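PDB 2JGP: tyrocidine synthetase 3 from Brevibacillus brevis, which probably helps to build the peptide antibiotic tyrocidine, its condensation domain forming peptide bonds with chains held on the carrier domain before it. Local coordinates for residues 9-14 and 75-80; 15-20 and 53-58; 32-37 and 42-47; 358-363 and 403-408. All coordinates share one frame; numbering follows the deposited sequence.

Contact 1: 9-14 and 75-80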
# COMPACT_ATOMS: atom_id res chain seq x y z
N SER A 9 13.30 -5.49 -4.31
CA SER A 9 12.79 -4.35 -5.05
C SER A 9 12.10 -4.85 -6.29
O SER A 9 12.27 -6.00 -6.68
CB SER A 9 13.92 -3.42 -5.45
OG SER A 9 14.75 -4.03 -6.43
N VAL A 10 11.36 -3.96 -6.94
CA VAL A 10 10.65 -4.32 -8.17
C VAL A 10 11.62 -4.79 -9.27
O VAL A 10 11.34 -5.78 -9.93
CB VAL A 10 9.72 -3.17 -8.67
CG1 VAL A 10 10.54 -1.92 -9.03
CG2 VAL A 10 8.88 -3.62 -9.84
N TRP A 11 12.75 -4.11 -9.45
CA TRP A 11 13.68 -4.50 -10.51
C TRP A 11 14.44 -5.79 -10.18
O TRP A 11 14.75 -6.55 -11.07
CB TRP A 11 14.63 -3.36 -10.90
CG TRP A 11 13.92 -2.32 -11.71
CD1 TRP A 11 13.64 -1.04 -11.33
CD2 TRP A 11 13.35 -2.50 -13.01
NE1 TRP A 11 12.95 -0.40 -12.33
CE2 TRP A 11 12.75 -1.27 -13.37
CE3 TRP A 11 13.29 -3.57 -13.91
CZ2 TRP A 11 12.11 -1.08 -14.59
CZ3 TRP A 11 12.65 -3.38 -15.12
CH2 TRP A 11 12.07 -2.15 -15.45
N GLU A 12 14.71 -6.03 -8.90
CA GLU A 12 15.30 -7.32 -8.50
C GLU A 12 14.34 -8.47 -8.80
O GLU A 12 14.75 -9.52 -9.31
CB GLU A 12 15.71 -7.31 -7.03
CG GLU A 12 17.00 -6.53 -6.77
CD GLU A 12 17.49 -6.63 -5.35
OE1 GLU A 12 18.53 -6.00 -5.04
OE2 GLU A 12 16.86 -7.36 -4.54
N ALA A 13 13.05 -8.25 -8.52
CA ALA A 13 12.01 -9.24 -8.81
C ALA A 13 11.88 -9.49 -10.32
O ALA A 13 11.88 -10.63 -10.76
CB ALA A 13 10.67 -8.81 -8.23
N ARG A 14 11.78 -8.42 -11.10
CA ARG A 14 11.63 -8.53 -12.55
C ARG A 14 12.81 -9.26 -13.19
O ARG A 14 12.63 -10.17 -13.99
CB ARG A 14 11.46 -7.15 -13.18
CG ARG A 14 10.12 -6.51 -12.88
CD ARG A 14 10.06 -5.06 -13.32
NE ARG A 14 8.70 -4.55 -13.18
CZ ARG A 14 8.39 -3.26 -13.08
NH1 ARG A 14 9.32 -2.32 -13.13
NH2 ARG A 14 7.12 -2.91 -12.93
N ALA A 75 20.09 -2.10 -9.54
CA ALA A 75 20.55 -0.75 -9.18
C ALA A 75 20.82 0.10 -10.42
O ALA A 75 20.44 1.28 -10.47
CB ALA A 75 21.80 -0.82 -8.30
N PHE A 76 21.48 -0.48 -11.42
CA PHE A 76 21.73 0.22 -12.67
C PHE A 76 20.41 0.69 -13.32
O PHE A 76 20.30 1.85 -13.74
CB PHE A 76 22.50 -0.67 -13.65
CG PHE A 76 22.54 -0.12 -15.05
CD1 PHE A 76 23.52 0.78 -15.43
CD2 PHE A 76 21.59 -0.51 -16.00
CE1 PHE A 76 23.56 1.28 -16.71
CE2 PHE A 76 21.62 -0.01 -17.29
CZ PHE A 76 22.61 0.88 -17.65
N ILE A 77 19.43 -0.20 -13.39
CA ILE A 77 18.13 0.15 -13.99
C ILE A 77 17.45 1.27 -13.20
O ILE A 77 16.87 2.19 -13.79
CB ILE A 77 17.17 -1.05 -14.07
CG1 ILE A 77 17.73 -2.15 -14.97
CG2 ILE A 77 15.79 -0.61 -14.60
CD1 ILE A 77 16.89 -3.42 -14.95
N GLU A 78 17.52 1.19 -11.87
CA GLU A 78 16.95 2.22 -11.00
C GLU A 78 17.56 3.60 -11.21
O GLU A 78 16.89 4.62 -11.03
CB GLU A 78 17.13 1.84 -9.53
CG GLU A 78 16.23 0.73 -9.07
CD GLU A 78 16.69 0.08 -7.77
OE1 GLU A 78 17.78 0.41 -7.26
OE2 GLU A 78 15.95 -0.78 -7.26
N GLU A 79 18.84 3.63 -11.56
CA GLU A 79 19.59 4.88 -11.65
C GLU A 79 19.70 5.41 -13.08
O GLU A 79 20.31 6.46 -13.30
CB GLU A 79 20.99 4.67 -11.04
CG GLU A 79 20.93 4.42 -9.53
CD GLU A 79 22.18 3.78 -8.97
OE1 GLU A 79 22.06 3.07 -7.94
OE2 GLU A 79 23.28 3.97 -9.54
N THR A 80 19.09 4.71 -14.03
CA THR A 80 19.25 5.01 -15.45
C THR A 80 17.92 5.41 -16.10
O THR A 80 16.98 4.62 -16.12
CB THR A 80 19.86 3.81 -16.21
OG1 THR A 80 21.13 3.49 -15.63
CG2 THR A 80 20.04 4.12 -17.69
O HOH W 1 13.58 -1.50 -8.17
O HOH W 2 17.01 -2.84 -6.47

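Contact 2: 15-20 and 53-58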
# COMPACT_ATOMS: atom_id res chain seq x y z
N LEU A 15 14.01 -8.85 -12.82
CA LEU A 15 15.22 -9.45 -13.36
C LEU A 15 15.35 -10.91 -12.99
O LEU A 15 15.65 -11.74 -13.85
CB LEU A 15 16.46 -8.69 -12.87
CG LEU A 15 16.77 -7.39 -13.61
CD1 LEU A 15 17.74 -6.52 -12.79
CD2 LEU A 15 17.34 -7.69 -15.00
N ALA A 16 15.12 -11.23 -11.71
CA ALA A 16 15.27 -12.59 -11.21
C ALA A 16 14.37 -13.54 -11.98
O ALA A 16 14.78 -14.63 -12.33
CB ALA A 16 14.96 -12.65 -9.73
N GLN A 17 13.13 -13.10 -12.22
CA GLN A 17 12.15 -13.85 -13.00
C GLN A 17 12.65 -14.14 -14.42
O GLN A 17 12.55 -15.27 -14.90
CB GLN A 17 10.82 -13.08 -13.03
CG GLN A 17 9.88 -13.33 -14.21
CD GLN A 17 9.86 -12.19 -15.25
OE1 GLN A 17 10.01 -10.98 -14.92
NE2 GLN A 17 9.67 -12.57 -16.49
N VAL A 18 13.18 -13.11 -15.08
CA VAL A 18 13.74 -13.27 -16.41
C VAL A 18 14.95 -14.22 -16.43
O VAL A 18 15.04 -15.07 -17.31
CB VAL A 18 14.10 -11.90 -17.04
CG1 VAL A 18 14.94 -12.10 -18.29
CG2 VAL A 18 12.82 -11.12 -17.38
N TRP A 19 15.85 -14.10 -15.46
CA TRP A 19 17.02 -14.99 -15.40
C TRP A 19 16.60 -16.45 -15.23
O TRP A 19 17.18 -17.34 -15.86
CB TRP A 19 17.95 -14.62 -14.25
CG TRP A 19 18.76 -13.38 -14.46
CD1 TRP A 19 18.48 -12.33 -15.29
CD2 TRP A 19 19.98 -13.04 -13.79
NE1 TRP A 19 19.45 -11.37 -15.18
CE2 TRP A 19 20.39 -11.78 -14.27
CE3 TRP A 19 20.77 -13.68 -12.83
CZ2 TRP A 19 21.55 -11.14 -13.82
CZ3 TRP A 19 21.93 -13.05 -12.38
CH2 TRP A 19 22.30 -11.79 -12.88
N GLU A 20 15.63 -16.69 -14.36
CA GLU A 20 15.11 -18.05 -14.14
C GLU A 20 14.59 -18.67 -15.43
O GLU A 20 14.88 -19.82 -15.73
CB GLU A 20 14.02 -18.03 -13.07
CG GLU A 20 14.54 -17.75 -11.68
CD GLU A 20 13.44 -17.39 -10.69
OE1 GLU A 20 13.75 -17.30 -9.48
OE2 GLU A 20 12.27 -17.21 -11.11
N ASN A 53 11.53 -6.90 -24.31
CA ASN A 53 10.18 -7.33 -24.69
C ASN A 53 9.15 -7.17 -23.58
O ASN A 53 8.03 -6.71 -23.84
CB ASN A 53 10.20 -8.78 -25.19
CG ASN A 53 10.90 -8.94 -26.53
OD1 ASN A 53 11.10 -7.98 -27.27
ND2 ASN A 53 11.29 -10.18 -26.84
N GLU A 54 9.50 -7.56 -22.36
CA GLU A 54 8.55 -7.53 -21.25
C GLU A 54 8.43 -6.14 -20.64
O GLU A 54 7.32 -5.73 -20.27
CB GLU A 54 8.94 -8.56 -20.18
CG GLU A 54 7.90 -8.76 -19.06
CD GLU A 54 6.58 -9.36 -19.53
OE1 GLU A 54 5.57 -9.26 -18.79
OE2 GLU A 54 6.54 -9.95 -20.63
N TYR A 55 9.54 -5.40 -20.56
CA TYR A 55 9.58 -4.13 -19.80
C TYR A 55 10.05 -2.90 -20.59
O TYR A 55 10.10 -1.81 -20.02
CB TYR A 55 10.45 -4.31 -18.55
CG TYR A 55 9.96 -5.43 -17.68
CD1 TYR A 55 10.67 -6.63 -17.57
CD2 TYR A 55 8.76 -5.32 -16.98
CE1 TYR A 55 10.21 -7.67 -16.77
CE2 TYR A 55 8.28 -6.36 -16.19
CZ TYR A 55 9.01 -7.53 -16.09
OH TYR A 55 8.52 -8.55 -15.31
N GLN A 56 10.37 -3.06 -21.87
CA GLN A 56 10.90 -1.95 -22.68
C GLN A 56 12.06 -1.23 -21.99
O GLN A 56 12.13 0.00 -21.98
CB GLN A 56 9.80 -0.94 -23.02
CG GLN A 56 9.04 -1.23 -24.29
CD GLN A 56 8.13 -0.10 -24.67
OE1 GLN A 56 7.38 0.42 -23.84
NE2 GLN A 56 8.17 0.31 -25.94
N VAL A 57 12.94 -2.01 -21.37
CA VAL A 57 14.15 -1.47 -20.77
C VAL A 57 15.31 -2.05 -21.55
O VAL A 57 15.42 -3.27 -21.70
CB VAL A 57 14.25 -1.82 -19.28
CG1 VAL A 57 15.59 -1.35 -18.71
CG2 VAL A 57 13.09 -1.17 -18.52
N ASP A 58 16.17 -1.17 -22.06
CA ASP A 58 17.27 -1.57 -22.92
C ASP A 58 18.56 -1.57 -22.10
O ASP A 58 19.09 -0.52 -21.76
CB ASP A 58 17.37 -0.61 -24.10
CG ASP A 58 16.11 -0.63 -24.97
OD1 ASP A 58 15.59 -1.73 -25.25
OD2 ASP A 58 15.64 0.46 -25.37

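Contact 3: 32-37 and 42-47. With SO4 (sulfate ion), chain C.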
# COMPACT_ATOMS: atom_id res chain seq x y z
N ASP A 32 22.97 -13.58 -6.82
CA ASP A 32 23.34 -14.54 -7.87
C ASP A 32 24.04 -13.84 -9.03
O ASP A 32 23.65 -12.74 -9.42
CB ASP A 32 22.12 -15.32 -8.35
CG ASP A 32 21.75 -16.46 -7.40
OD1 ASP A 32 22.63 -17.26 -7.03
OD2 ASP A 32 20.56 -16.57 -7.05
N ASP A 33 25.08 -14.48 -9.56
CA ASP A 33 25.86 -13.96 -10.68
C ASP A 33 25.50 -14.76 -11.93
O ASP A 33 25.54 -15.99 -11.92
CB ASP A 33 27.36 -14.07 -10.36
CG ASP A 33 28.25 -13.61 -11.51
OD1 ASP A 33 28.26 -14.27 -12.58
OD2 ASP A 33 28.97 -12.60 -11.35
N PHE A 34 25.14 -14.04 -12.99
CA PHE A 34 24.63 -14.64 -14.23
C PHE A 34 25.58 -15.70 -14.81
O PHE A 34 25.14 -16.75 -15.28
CB PHE A 34 24.40 -13.55 -15.29
CG PHE A 34 23.75 -14.06 -16.54
CD1 PHE A 34 22.39 -14.32 -16.57
CD2 PHE A 34 24.50 -14.31 -17.68
CE1 PHE A 34 21.78 -14.81 -17.72
CE2 PHE A 34 23.90 -14.79 -18.84
CZ PHE A 34 22.54 -15.04 -18.85
N PHE A 35 26.87 -15.42 -14.75
CA PHE A 35 27.87 -16.27 -15.35
C PHE A 35 28.24 -17.43 -14.41
O PHE A 35 28.52 -18.53 -14.87
CB PHE A 35 29.07 -15.42 -15.76
CG PHE A 35 28.69 -14.29 -16.67
CD1 PHE A 35 28.39 -13.04 -16.16
CD2 PHE A 35 28.57 -14.50 -18.04
CE1 PHE A 35 28.00 -12.00 -17.00
CE2 PHE A 35 28.19 -13.46 -18.89
CZ PHE A 35 27.90 -12.21 -18.37
N ALA A 36 28.19 -17.18 -13.10
CA ALA A 36 28.34 -18.26 -12.12
C ALA A 36 27.19 -19.27 -12.24
O ALA A 36 27.39 -20.47 -12.03
CB ALA A 36 28.40 -17.70 -10.70
N LEU A 37 26.00 -18.78 -12.59
CA LEU A 37 24.82 -19.63 -12.76
C LEU A 37 24.84 -20.43 -14.08
O LEU A 37 23.95 -21.25 -14.32
CB LEU A 37 23.52 -18.81 -12.68
CG LEU A 37 23.14 -18.24 -11.31
CD1 LEU A 37 21.88 -17.38 -11.43
CD2 LEU A 37 22.93 -19.33 -10.26
N LEU A 42 25.46 -15.97 -25.33
CA LEU A 42 24.18 -16.24 -25.99
C LEU A 42 22.99 -15.97 -25.07
O LEU A 42 22.06 -15.26 -25.45
CB LEU A 42 24.14 -17.69 -26.50
CG LEU A 42 22.84 -18.17 -27.18
CD1 LEU A 42 22.41 -17.25 -28.32
CD2 LEU A 42 23.00 -19.60 -27.68
N ARG A 43 23.03 -16.54 -23.87
CA ARG A 43 21.91 -16.38 -22.94
C ARG A 43 21.89 -15.00 -22.28
O ARG A 43 20.82 -14.54 -21.87
CB ARG A 43 21.88 -17.52 -21.90
CG ARG A 43 21.26 -18.80 -22.47
CD ARG A 43 21.07 -19.90 -21.43
NE ARG A 43 22.32 -20.57 -21.08
CZ ARG A 43 22.43 -21.52 -20.15
NH1 ARG A 43 21.38 -21.91 -19.44
NH2 ARG A 43 23.61 -22.08 -19.92
N ALA A 44 23.04 -14.34 -22.18
CA ALA A 44 23.07 -12.93 -21.74
C ALA A 44 22.32 -12.04 -22.73
O ALA A 44 21.55 -11.17 -22.33
CB ALA A 44 24.51 -12.44 -21.59
N MET A 45 22.52 -12.28 -24.02
CA MET A 45 21.78 -11.56 -25.06
C MET A 45 20.28 -11.86 -24.99
O MET A 45 19.45 -10.97 -25.24
CB MET A 45 22.35 -11.88 -26.45
CG MET A 45 23.72 -11.24 -26.68
SD MET A 45 24.42 -11.51 -28.31
CE MET A 45 24.61 -13.29 -28.33
N ARG A 46 19.92 -13.09 -24.63
CA ARG A 46 18.52 -13.45 -24.42
C ARG A 46 17.90 -12.70 -23.22
O ARG A 46 16.73 -12.33 -23.27
CB ARG A 46 18.37 -14.96 -24.21
CG ARG A 46 18.56 -15.79 -25.46
CD ARG A 46 18.58 -17.26 -25.10
NE ARG A 46 18.44 -18.13 -26.27
CZ ARG A 46 18.62 -19.45 -26.27
NH1 ARG A 46 18.98 -20.09 -25.16
NH2 ARG A 46 18.46 -20.14 -27.39
N VAL A 47 18.68 -12.50 -22.16
CA VAL A 47 18.21 -11.71 -21.01
C VAL A 47 17.92 -10.27 -21.44
O VAL A 47 16.89 -9.70 -21.07
CB VAL A 47 19.22 -11.72 -19.85
CG1 VAL A 47 18.87 -10.64 -18.81
CG2 VAL A 47 19.26 -13.09 -19.19
S SO4 C . 25.11 -19.99 -23.30
O1 SO4 C . 25.01 -18.54 -23.22
O2 SO4 C . 26.16 -20.33 -24.26
O3 SO4 C . 25.48 -20.53 -22.00
O4 SO4 C . 23.85 -20.58 -23.72

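Contact 4: 358-363 and 403-408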
# COMPACT_ATOMS: atom_id res chain seq x y z
N GLY A 358 2.99 1.77 -3.35
CA GLY A 358 3.04 2.37 -4.68
C GLY A 358 4.30 3.20 -4.91
O GLY A 358 4.43 3.86 -5.95
N ARG A 359 5.22 3.15 -3.95
CA ARG A 359 6.43 3.96 -3.96
C ARG A 359 7.62 3.06 -4.28
O ARG A 359 8.49 2.81 -3.44
CB ARG A 359 6.61 4.63 -2.59
CG ARG A 359 5.51 5.63 -2.26
CD ARG A 359 5.39 5.85 -0.77
NE ARG A 359 4.25 6.73 -0.46
CZ ARG A 359 4.30 8.06 -0.48
NH1 ARG A 359 5.43 8.69 -0.77
NH2 ARG A 359 3.23 8.76 -0.16
N SER A 360 7.64 2.58 -5.52
CA SER A 360 8.56 1.51 -5.92
C SER A 360 9.92 2.02 -6.38
O SER A 360 10.76 1.25 -6.82
CB SER A 360 7.91 0.67 -7.02
OG SER A 360 7.45 1.49 -8.07
N HIS A 361 10.14 3.33 -6.26
CA HIS A 361 11.44 3.92 -6.55
C HIS A 361 11.80 4.86 -5.41
O HIS A 361 10.93 5.50 -4.83
CB HIS A 361 11.42 4.67 -7.89
CG HIS A 361 12.78 5.08 -8.36
ND1 HIS A 361 13.39 6.25 -7.95
CD2 HIS A 361 13.66 4.48 -9.20
CE1 HIS A 361 14.58 6.35 -8.52
NE2 HIS A 361 14.77 5.29 -9.28
N ALA A 362 13.09 4.92 -5.09
CA ALA A 362 13.61 5.82 -4.06
C ALA A 362 12.99 7.22 -4.14
O ALA A 362 12.59 7.78 -3.13
CB ALA A 362 15.14 5.92 -4.17
N ASP A 363 12.90 7.76 -5.36
CA ASP A 363 12.44 9.14 -5.57
C ASP A 363 10.98 9.37 -5.20
O ASP A 363 10.57 10.51 -4.97
CB ASP A 363 12.69 9.57 -7.02
CG ASP A 363 14.17 9.80 -7.33
OD1 ASP A 363 14.51 9.84 -8.53
OD2 ASP A 363 14.99 9.94 -6.40
N GLY A 403 6.11 -7.37 -9.82
CA GLY A 403 6.72 -7.12 -11.12
C GLY A 403 5.77 -6.48 -12.13
O GLY A 403 6.21 -5.92 -13.14
N HIS A 404 4.47 -6.58 -11.87
CA HIS A 404 3.47 -6.00 -12.76
C HIS A 404 2.56 -5.02 -12.02
O HIS A 404 1.39 -4.87 -12.37
CB HIS A 404 2.68 -7.11 -13.43
CG HIS A 404 3.53 -7.99 -14.28
ND1 HIS A 404 4.26 -9.04 -13.77
CD2 HIS A 404 3.83 -7.93 -15.60
CE1 HIS A 404 4.94 -9.62 -14.75
NE2 HIS A 404 4.70 -8.96 -15.87
N GLN A 405 3.13 -4.32 -11.04
CA GLN A 405 2.37 -3.39 -10.21
C GLN A 405 2.04 -2.05 -10.88
O GLN A 405 1.22 -1.28 -10.36
CB GLN A 405 3.12 -3.12 -8.90
CG GLN A 405 4.33 -2.21 -9.02
CD GLN A 405 4.98 -1.94 -7.69
OE1 GLN A 405 4.69 -0.94 -7.03
NE2 GLN A 405 5.83 -2.86 -7.26
N ASP A 406 2.64 -1.77 -12.03
CA ASP A 406 2.43 -0.49 -12.70
C ASP A 406 1.24 -0.54 -13.67
O ASP A 406 1.30 -0.05 -14.80
CB ASP A 406 3.71 -0.04 -13.40
CG ASP A 406 4.81 0.28 -12.40
OD1 ASP A 406 4.60 1.14 -11.53
OD2 ASP A 406 5.88 -0.34 -12.48
N TYR A 407 0.16 -1.16 -13.18
CA TYR A 407 -1.13 -1.16 -13.85
C TYR A 407 -2.16 -0.75 -12.79
O TYR A 407 -2.37 -1.49 -11.84
CB TYR A 407 -1.43 -2.55 -14.39
CG TYR A 407 -2.72 -2.65 -15.18
CD1 TYR A 407 -2.92 -1.90 -16.33
CD2 TYR A 407 -3.73 -3.53 -14.78
CE1 TYR A 407 -4.10 -2.01 -17.05
CE2 TYR A 407 -4.90 -3.64 -15.49
CZ TYR A 407 -5.09 -2.88 -16.63
OH TYR A 407 -6.26 -2.99 -17.34
N PRO A 408 -2.78 0.44 -12.94
CA PRO A 408 -3.77 0.91 -11.97
C PRO A 408 -4.92 -0.06 -11.74
O PRO A 408 -5.49 -0.59 -12.70
CB PRO A 408 -4.29 2.20 -12.62
CG PRO A 408 -3.20 2.67 -13.49
CD PRO A 408 -2.55 1.42 -14.01
O HOH W 3 4.80 -0.31 -4.22

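Contact 1: 9-14 and 75-80
The hydroxyl OG of S9, which sits 3.6 Å from OE2 of E78, is gripped from several sides. E12 N gives it a fairly straight N-cap bond, with OG 3.2 Å from the nitrogen and an angle of 161° at the hydrogen. Two waters fill the gap toward the glutamate. One takes the N-H of W11 and donates to E78, its oxygen 2.6 Å from OE2, with a weak link to S9 OG as well; the other also joins OG to OE2, though its modelled approach to the carboxylate is doubtfully short. The cap and the neighbouring helix are thus tied through solvent, with no direct bond.

Beneath this polar layer lies the apolar part. CG2 of I77 presses on one face of the W11 indole in a CH-pi contact, 3.5 Å from the centroid of the five-membered ring and 16° off its normal. That methyl is the branch lying anti to the I77 backbone N, while CD1 reaches CE3 of the indole, 3.8 Å away. On the opposite face, NH1 of R14 lies toward the rim, 3.4 Å above the ring plane.

F86 meets the indole edge-to-face, and M51 touches both W11 and I77. The pair lies where the start of helix 10-23 faces the end of helix 70-79 in the carrier's bundle, with helix 41-55 alongside.

Contact 2: 15-20 and 53-58
Helix 10-23 passes the C-terminal end of helix 41-55 where V18 and Y55 meet, the backbones standing well apart with CA of V18 9.1 Å from CA of E54; just beyond, Q56 leaves the helix with a positive phi of 50°. Y55 reaches across and gives the largest share of the contact of any single residue, ahead of Q17. Its CG lies beside the backbone N and anti to the carbonyl carbon (chi1 -57°), which sends the phenol out from the last turn of its helix toward the flank of helix 10-23.

There the ring is met at its edge, near its own plane, from two neighbouring positions. CG2 of V18 stands 4.4 Å from CE1 of Y55, a loose apolar touch. Beyond it Q17 comes from the opposite direction, its chain bent at chi2, and its amide closes on the phenol oxygen with OE1 2.9 Å from OH of Y55. The amide is probably turned over as modelled, so which of its two ends faces the hydroxyl is best left open; its plane stands 69° from that of the ring. Y55 also carries its own neighbour on one face: CG of E54 lies 3.3 Å above the ring plane, toward the rim. The carboxylate end of E54 is tied to H404.

The Q17 side chain lies about 4 Å from a sodium ion whose site includes Q396 and D400. V18 also touches S50 and M51, about a turn earlier on helix 41-55. Y55, besides meeting helix 10-23, touches H404 and Q272 of helix 267-279, and so lies where the carrier meets the condensation domain.

Contact 3: 32-37 and 42-47
Apolar contacts carry the meeting of F34 with helix 41-55. The F34 ring, with CG anti to its backbone N (chi1 -174°), points its far end at the helix between R43, A44 and V47. CE1 reaches CG2 of V47, 3.4 Å away, and on the other flank CE2 lies 3.7 Å from CB of A44. The leading corner, CZ, comes right up to the main chain, 3.5 Å from C of R43, which stands at the ring edge. No hydrogen bond crosses between the two segments; the contact between them is van der Waals. The edge of the F34 ring stands over the face of F35.

Local polar bonds set the loop. OD1 of D33 lies 3.0 Å from N of A36 and accepts from it, and a second bond comes from the backbone of F35 on the opposite face of the carboxylate plane: an Asx turn and motif that hold this helix-like bend.

Bonds to a bound anion lie beside the ring. A sulfate, probably from the crystallisation liquor, takes the backbone N-H of R43 with O1 2.9 Å from that nitrogen, while the R43 chain bends at chi3 (-76°) to bring NH2 within 3.2 Å of O3. NE adds two weak bonds, and H40 ND1 also holds the ion. It sits near the serine of the GGHSL motif, which in carrier proteins bears the phosphopantetheine, perhaps much where that arm's phosphate would lie.

F34 also meets W19 edge-to-face and touches L23 of helix 10-23, and the F35 ring meets F65 of helix 61-66. Helix 41-55 packs there itself, A44 on L61 and L64.

Contact 4: 358-363 and 403-408
Q405 reaches S360 because its chi1 of 75° places CG, the atom beyond CB, between its own backbone N and carbonyl carbon. From there the chain runs out extended, and OE1 comes alongside the serine, 3.6 Å from CB of S360. At S360 a chi1 of 52° puts OG 3.8 Å from OE1 of Q405. The touch is by van der Waals contact, with no direct hydrogen bond.

A water makes the polar link instead. It donates to OE1 of Q405, 2.9 Å from the water oxygen, and accepts a weak bond from N of G358. The other end of the amide, NE2, is held by Y402, so both ends of the group have partners. G358 has a positive phi of 79°, a conformation that favours glycine. The D406 carboxylate stays farther off, its OD2 held in a salt bridge by R14 of the carrier domain.

Next along, H361 takes the backbone N of D363 on its ND1, 3.0 Å away. R359, which turns from the 403-408 segment at its CB, forms a salt bridge with D226 of the HHxxxDG motif of condensation domains. This solvent-bridged contact joins the loop after strand 350-356 to the turn between helices 387-403 and 409-415.

Following the chain from the N terminus, helix 10-23 opens contact 1 and then contact 2, and the loop at 32-37 opens contact 3. They shut in reverse order: contact 3 only five residues later, contact 2 at the end of helix 41-55, and contact 1 on helix 70-79, so the three sit one within another and fold up the carrier domain. Contact 4 comes later in series, inside the condensation domain. It nevertheless borders the first two, for R14 NE bonds to G403 O, H361 NE2 to E78 O, and H404 NE2 to E54 OE1. Contact 3 lies far from that interface, at the bundle's other end.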